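Local atomic coordinates of putative polyprenyl synthetase (Streptomyces coelicolor, PDB entry 3NF2), a protein that is a putative polyprenyl synthetase of the FPP/GGPP synthase family, probably a metal-dependent prenyltransferase that builds isoprenoid diphosphates. Residues A[36-41]-A[89-94]; A[94-99]-A[116-121]. All coordinates share one frame; numbering follows the deposited sequence.

Interaction 1 (A[36-41]-A[89-94]); sequences AYHFGW and FSLLHD
His38, on the last turn of helix 31-38, points its imidazole at helix 77-98, where Leu91 and Leu92 meet it from two different directions. Its CG lies anti to the backbone N (chi1 171°), which carries the ring out from its own helix to the leucines of helix 77-98. His38 NE2 is hydrogen-bonded to Asn88 OD1, just before segment 89-94, so the ring is held at NE2 while Leu92 lies on one face and Leu91 at the edge. Leu91 comes next and approaches from the rim: its CD1 sits near the ring plane, 4.1 Å from His38 CE1, and the two side chains run at about a right angle. Leu92 takes a face instead. Its CG stands 4.0 Å from the centroid of the His38 ring, only 11° off the ring normal, a CH-pi contact centred on the imidazole. The CD2 branch of Leu92 leans onto the ND1-CG side of the ring, 3.7 Å from His38 ND1. Further along, Asp94 OD2 accepts a weak hydrogen bond from Ser90 OG one turn back in the same helix. Behind His38, the chain leaves helix 31-38 through a Schellman motif at Gly40, which has positive phi. The contact joins two helices of the mostly helical isoprenoid synthase fold, the second of which runs on into the aspartate-rich DDLMD sequence that begins at Asp94. Helix 109-113 borders the contact through Val109, which touches both His38 and Leu92, while Val121 and Leu125 of helix 115-134 pack against Leu92. Phe39 and Trp41 turn to helix 5-25, so segment 36-41 lies between that helix and helix 77-98.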
loop_
_atom_site.group_PDB
_atom_site.type_symbol
_atom_site.label_atom_id
_atom_site.label_comp_id
_atom_site.label_asym_id
_atom_site.label_seq_id
_atom_site.Cartn_x
_atom_site.Cartn_y
_atom_site.Cartn_z
ATOM N N ALA A 36 14.031 4.709 -8.583
ATOM C CA ALA A 36 15.312 5.427 -8.698
ATOM C C ALA A 36 15.086 6.888 -9.062
ATOM O O ALA A 36 15.775 7.767 -8.548
ATOM C CB ALA A 36 16.248 4.757 -9.719
ATOM N N TYR A 37 14.113 7.139 -9.940
ATOM C CA TYR A 37 13.743 8.503 -10.258
ATOM C C TYR A 37 13.202 9.192 -9.014
ATOM O O TYR A 37 13.624 10.300 -8.702
ATOM C CB TYR A 37 12.725 8.604 -11.398
ATOM C CG TYR A 37 12.280 10.036 -11.581
ATOM C CD1 TYR A 37 13.100 10.952 -12.241
ATOM C CD2 TYR A 37 11.073 10.495 -11.038
ATOM C CE1 TYR A 37 12.723 12.279 -12.385
ATOM C CE2 TYR A 37 10.686 11.824 -11.173
ATOM C CZ TYR A 37 11.522 12.709 -11.848
ATOM O OH TYR A 37 11.162 14.022 -12.001
ATOM N N HIS A 38 12.285 8.533 -8.305
ATOM C CA HIS A 38 11.740 9.095 -7.070
ATOM C C HIS A 38 12.843 9.485 -6.085
ATOM O O HIS A 38 12.781 10.532 -5.453
ATOM C CB HIS A 38 10.791 8.122 -6.365
ATOM C CG HIS A 38 10.401 8.584 -4.996
ATOM N ND1 HIS A 38 9.628 9.707 -4.790
ATOM C CD2 HIS A 38 10.732 8.121 -3.768
ATOM C CE1 HIS A 38 9.471 9.897 -3.492
ATOM N NE2 HIS A 38 10.130 8.948 -2.849
ATOM N N PHE A 39 13.842 8.626 -5.961
ATOM C CA PHE A 39 14.916 8.854 -5.026
ATOM C C PHE A 39 15.997 9.792 -5.556
ATOM O O PHE A 39 16.925 10.111 -4.829
ATOM C CB PHE A 39 15.517 7.525 -4.596
ATOM C CG PHE A 39 14.719 6.811 -3.542
ATOM C CD1 PHE A 39 14.762 7.234 -2.208
ATOM C CD2 PHE A 39 13.920 5.716 -3.881
ATOM C CE1 PHE A 39 14.028 6.573 -1.231
ATOM C CE2 PHE A 39 13.175 5.048 -2.911
ATOM C CZ PHE A 39 13.231 5.467 -1.586
ATOM N N GLY A 40 15.878 10.236 -6.809
ATOM C CA GLY A 40 16.817 11.203 -7.383
ATOM C C GLY A 40 18.118 10.628 -7.941
ATOM O O GLY A 40 19.024 11.386 -8.324
ATOM N N TRP A 41 18.216 9.298 -8.004
ATOM C CA TRP A 41 19.420 8.640 -8.529
ATOM C C TRP A 41 19.530 8.695 -10.058
ATOM O O TRP A 41 20.634 8.600 -10.615
ATOM C CB TRP A 41 19.535 7.199 -8.018
ATOM C CG TRP A 41 19.419 7.097 -6.516
ATOM C CD1 TRP A 41 19.940 7.961 -5.587
ATOM C CD2 TRP A 41 18.750 6.072 -5.775
ATOM N NE1 TRP A 41 19.616 7.546 -4.319
ATOM C CE2 TRP A 41 18.889 6.388 -4.403
ATOM C CE3 TRP A 41 18.029 4.927 -6.136
ATOM C CZ2 TRP A 41 18.341 5.592 -3.389
ATOM C CZ3 TRP A 41 17.487 4.130 -5.123
ATOM C CH2 TRP A 41 17.642 4.472 -3.772
ATOM N N PHE A 89 6.796 5.643 0.270
ATOM C CA PHE A 89 5.481 5.150 -0.164
ATOM C C PHE A 89 4.433 6.210 0.105
ATOM O O PHE A 89 3.582 6.494 -0.739
ATOM C CB PHE A 89 5.158 3.821 0.561
ATOM C CG PHE A 89 3.739 3.715 1.115
ATOM C CD1 PHE A 89 3.504 3.847 2.483
ATOM C CD2 PHE A 89 2.653 3.428 0.280
ATOM C CE1 PHE A 89 2.207 3.736 3.017
ATOM C CE2 PHE A 89 1.352 3.306 0.802
ATOM C CZ PHE A 89 1.129 3.468 2.171
ATOM N N SER A 90 4.519 6.808 1.285
ATOM C CA SER A 90 3.620 7.866 1.678
ATOM C C SER A 90 3.761 9.079 0.748
ATOM O O SER A 90 2.759 9.609 0.296
ATOM C CB SER A 90 3.865 8.232 3.140
ATOM O OG SER A 90 2.962 9.220 3.582
ATOM N N LEU A 91 4.989 9.474 0.417
ATOM C CA LEU A 91 5.211 10.615 -0.471
ATOM C C LEU A 91 4.647 10.385 -1.869
ATOM O O LEU A 91 3.934 11.237 -2.406
ATOM C CB LEU A 91 6.705 10.938 -0.597
ATOM C CG LEU A 91 7.522 11.378 0.613
ATOM C CD1 LEU A 91 8.926 11.768 0.156
ATOM C CD2 LEU A 91 6.843 12.539 1.341
ATOM N N LEU A 92 4.984 9.235 -2.445
ATOM C CA LEU A 92 4.562 8.866 -3.791
ATOM C C LEU A 92 3.049 8.962 -3.949
ATOM O O LEU A 92 2.554 9.572 -4.888
ATOM C CB LEU A 92 5.035 7.447 -4.121
ATOM C CG LEU A 92 6.505 7.297 -4.520
ATOM C CD1 LEU A 92 6.965 5.868 -4.356
ATOM C CD2 LEU A 92 6.731 7.763 -5.943
ATOM N N HIS A 93 2.335 8.375 -2.997
ATOM C CA HIS A 93 0.882 8.384 -2.996
ATOM C C HIS A 93 0.286 9.728 -2.607
ATOM O O HIS A 93 -0.656 10.184 -3.258
ATOM C CB HIS A 93 0.352 7.280 -2.081
ATOM C CG HIS A 93 0.513 5.906 -2.648
ATOM N ND1 HIS A 93 -0.103 4.803 -2.099
ATOM C CD2 HIS A 93 1.201 5.458 -3.725
ATOM C CE1 HIS A 93 0.211 3.734 -2.805
ATOM N NE2 HIS A 93 1.003 4.104 -3.795
ATOM N N ASP A 94 0.821 10.361 -1.558
ATOM C CA ASP A 94 0.316 11.684 -1.150
ATOM C C ASP A 94 0.460 12.727 -2.254
ATOM O O ASP A 94 -0.464 13.499 -2.481
ATOM C CB ASP A 94 0.960 12.192 0.140
ATOM C CG ASP A 94 0.607 11.348 1.356
ATOM O OD1 ASP A 94 -0.215 10.410 1.240
ATOM O OD2 ASP A 94 1.182 11.614 2.434
#

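Interaction 2 (A[94-99]-A[116-121]); sequences DDLMDG and AQAILV. With SO4 (sulfate ion), chain C.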
loop_
_atom_site.group_PDB
_atom_site.type_symbol
_atom_site.label_atom_id
_atom_site.label_comp_id
_atom_site.label_asym_id
_atom_site.label_seq_id
_atom_site.Cartn_x
_atom_site.Cartn_y
_atom_site.Cartn_z
ATOM N N ASP A 94 0.821 10.361 -1.558
ATOM C CA ASP A 94 0.316 11.684 -1.150
ATOM C C ASP A 94 0.460 12.727 -2.254
ATOM O O ASP A 94 -0.464 13.499 -2.481
ATOM C CB ASP A 94 0.960 12.192 0.140
ATOM C CG ASP A 94 0.607 11.348 1.356
ATOM O OD1 ASP A 94 -0.215 10.410 1.240
ATOM O OD2 ASP A 94 1.182 11.614 2.434
ATOM N N ASP A 95 1.592 12.726 -2.953
ATOM C CA ASP A 95 1.817 13.672 -4.054
ATOM C C ASP A 95 0.804 13.504 -5.175
ATOM O O ASP A 95 0.350 14.494 -5.759
ATOM C CB ASP A 95 3.232 13.544 -4.622
ATOM C CG ASP A 95 4.297 14.163 -3.715
ATOM O OD1 ASP A 95 3.949 14.902 -2.770
ATOM O OD2 ASP A 95 5.497 13.908 -3.959
ATOM N N LEU A 96 0.447 12.255 -5.464
ATOM C CA LEU A 96 -0.531 11.975 -6.494
ATOM C C LEU A 96 -1.918 12.415 -6.044
ATOM O O LEU A 96 -2.638 13.086 -6.796
ATOM C CB LEU A 96 -0.519 10.492 -6.868
ATOM C CG LEU A 96 -1.552 10.030 -7.905
ATOM C CD1 LEU A 96 -1.579 10.904 -9.192
ATOM C CD2 LEU A 96 -1.274 8.598 -8.250
ATOM N N MET A 97 -2.272 12.047 -4.813
ATOM C CA MET A 97 -3.549 12.416 -4.213
ATOM C C MET A 97 -3.722 13.938 -4.123
ATOM O O MET A 97 -4.822 14.449 -4.303
ATOM C CB MET A 97 -3.686 11.787 -2.819
ATOM C CG MET A 97 -3.961 10.290 -2.826
ATOM S SD MET A 97 -4.329 9.626 -1.196
ATOM C CE MET A 97 -2.746 9.005 -0.706
ATOM N N ASP A 98 -2.629 14.650 -3.849
ATOM C CA ASP A 98 -2.666 16.103 -3.666
ATOM C C ASP A 98 -2.535 16.856 -4.991
ATOM O O ASP A 98 -2.777 18.059 -5.054
ATOM C CB ASP A 98 -1.560 16.562 -2.697
ATOM C CG ASP A 98 -1.762 16.048 -1.273
ATOM O OD1 ASP A 98 -2.830 15.453 -0.975
ATOM O OD2 ASP A 98 -0.843 16.251 -0.438
ATOM N N GLY A 99 -2.140 16.151 -6.041
ATOM C CA GLY A 99 -1.956 16.767 -7.346
ATOM C C GLY A 99 -0.726 17.657 -7.416
ATOM O O GLY A 99 -0.642 18.530 -8.282
ATOM N N ALA A 116 -0.389 5.691 -12.687
ATOM C CA ALA A 116 -0.373 4.236 -12.471
ATOM C C ALA A 116 0.920 3.747 -11.839
ATOM O O ALA A 116 0.898 2.950 -10.889
ATOM C CB ALA A 116 -0.632 3.483 -13.780
ATOM N N GLN A 117 2.042 4.220 -12.373
ATOM C CA GLN A 117 3.351 3.823 -11.870
ATOM C C GLN A 117 3.692 4.422 -10.502
ATOM O O GLN A 117 4.452 3.825 -9.740
ATOM C CB GLN A 117 4.438 4.112 -12.905
ATOM C CG GLN A 117 4.766 2.905 -13.788
ATOM C CD GLN A 117 5.161 3.301 -15.188
ATOM O OE1 GLN A 117 4.305 3.507 -16.051
ATOM N NE2 GLN A 117 6.463 3.409 -15.429
ATOM N N ALA A 118 3.118 5.579 -10.185
ATOM C CA ALA A 118 3.267 6.175 -8.852
ATOM C C ALA A 118 2.562 5.324 -7.798
ATOM O O ALA A 118 3.116 5.070 -6.731
ATOM C CB ALA A 118 2.741 7.600 -8.833
ATOM N N ILE A 119 1.357 4.859 -8.130
ATOM C CA ILE A 119 0.577 3.968 -7.262
ATOM C C ILE A 119 1.299 2.649 -7.041
ATOM O O ILE A 119 1.391 2.163 -5.919
ATOM C CB ILE A 119 -0.829 3.694 -7.839
ATOM C CG1 ILE A 119 -1.629 4.989 -7.907
ATOM C CG2 ILE A 119 -1.590 2.683 -6.975
ATOM C CD1 ILE A 119 -2.705 5.004 -8.986
ATOM N N LEU A 120 1.829 2.102 -8.128
ATOM C CA LEU A 120 2.456 0.789 -8.147
ATOM C C LEU A 120 3.748 0.763 -7.332
ATOM O O LEU A 120 3.908 -0.059 -6.425
ATOM C CB LEU A 120 2.746 0.417 -9.592
ATOM C CG LEU A 120 3.333 -0.947 -9.927
ATOM C CD1 LEU A 120 2.282 -2.035 -9.786
ATOM C CD2 LEU A 120 3.931 -0.919 -11.336
ATOM N N VAL A 121 4.659 1.676 -7.651
ATOM C CA VAL A 121 5.925 1.768 -6.926
ATOM C C VAL A 121 5.701 2.121 -5.444
ATOM O O VAL A 121 6.336 1.556 -4.559
ATOM C CB VAL A 121 6.908 2.725 -7.639
ATOM C CG1 VAL A 121 8.206 2.826 -6.871
ATOM C CG2 VAL A 121 7.201 2.205 -9.052
HETATM S S SO4 C . -0.975 6.216 -16.542
HETATM O O1 SO4 C . -1.183 5.090 -17.449
HETATM O O2 SO4 C . -0.810 7.438 -17.336
HETATM O O3 SO4 C . -2.115 6.344 -15.635
HETATM O O4 SO4 C . 0.229 5.979 -15.747
#
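A single methyl, CD2 of Leu96, carries the close contacts with segment 116-121, fitting against Ala118 and Ile119. A chi1 of 177° puts CG of Leu96 opposite the backbone N and sends the side chain out from its helix, to cross the Ile119 side chain at a slant. CD2 meets the CG1 branch of Ile119, with Leu96 CD2 to Ile119 CG1 at 3.6 Å, and then the end of the same branch, with Leu96 CD2 to Ile119 CD1 at 3.9 Å. Ala118 offers only its CB, 4.2 Å from Leu96 CD2. Leu96 belongs to the sequence DDLMD, the first aspartate-rich motif of the FPP/GGPP synthases; in relatives its aspartates hold the magnesium ions that bind the allylic diphosphate. Leu96 faces segment 116-121, while two of the motif's aspartates have other partners: Asp95 makes a salt bridge with Arg103, and Asp98 receives a hydrogen bond from Gln159. The helix closes at Gly99 in a Schellman motif. Leu96 also packs on Ile119 of the second subunit. At the start of helix 115-134, Ala116 N donates to O4 of a sulfate at 3.1 Å (angle 143°), and more weakly to its O3.

Helix 77-98 serves both contacts: interaction 1 uses a part beyond its midpoint, interaction 2 the turn that follows to its C-terminal end, and Asp94 belongs to both segments. Interaction 1 is only partly buried and sets a polar imidazole among leucines, whereas interaction 2 is buried and, across its two segments, wholly aliphatic. Neither has a hydrogen bond between its segments. The two are joined directly, however, by a probable hydrogen bond from His93 NE2 to Ile119 O at 2.9 Å. Both reach the second subunit: in interaction 2 Met97 packs on Ala116 of that subunit, and in interaction 1 His93 ND1 bonds to its Asp123, so one imidazole connects helix 115-134 of its own chain with that of its partner.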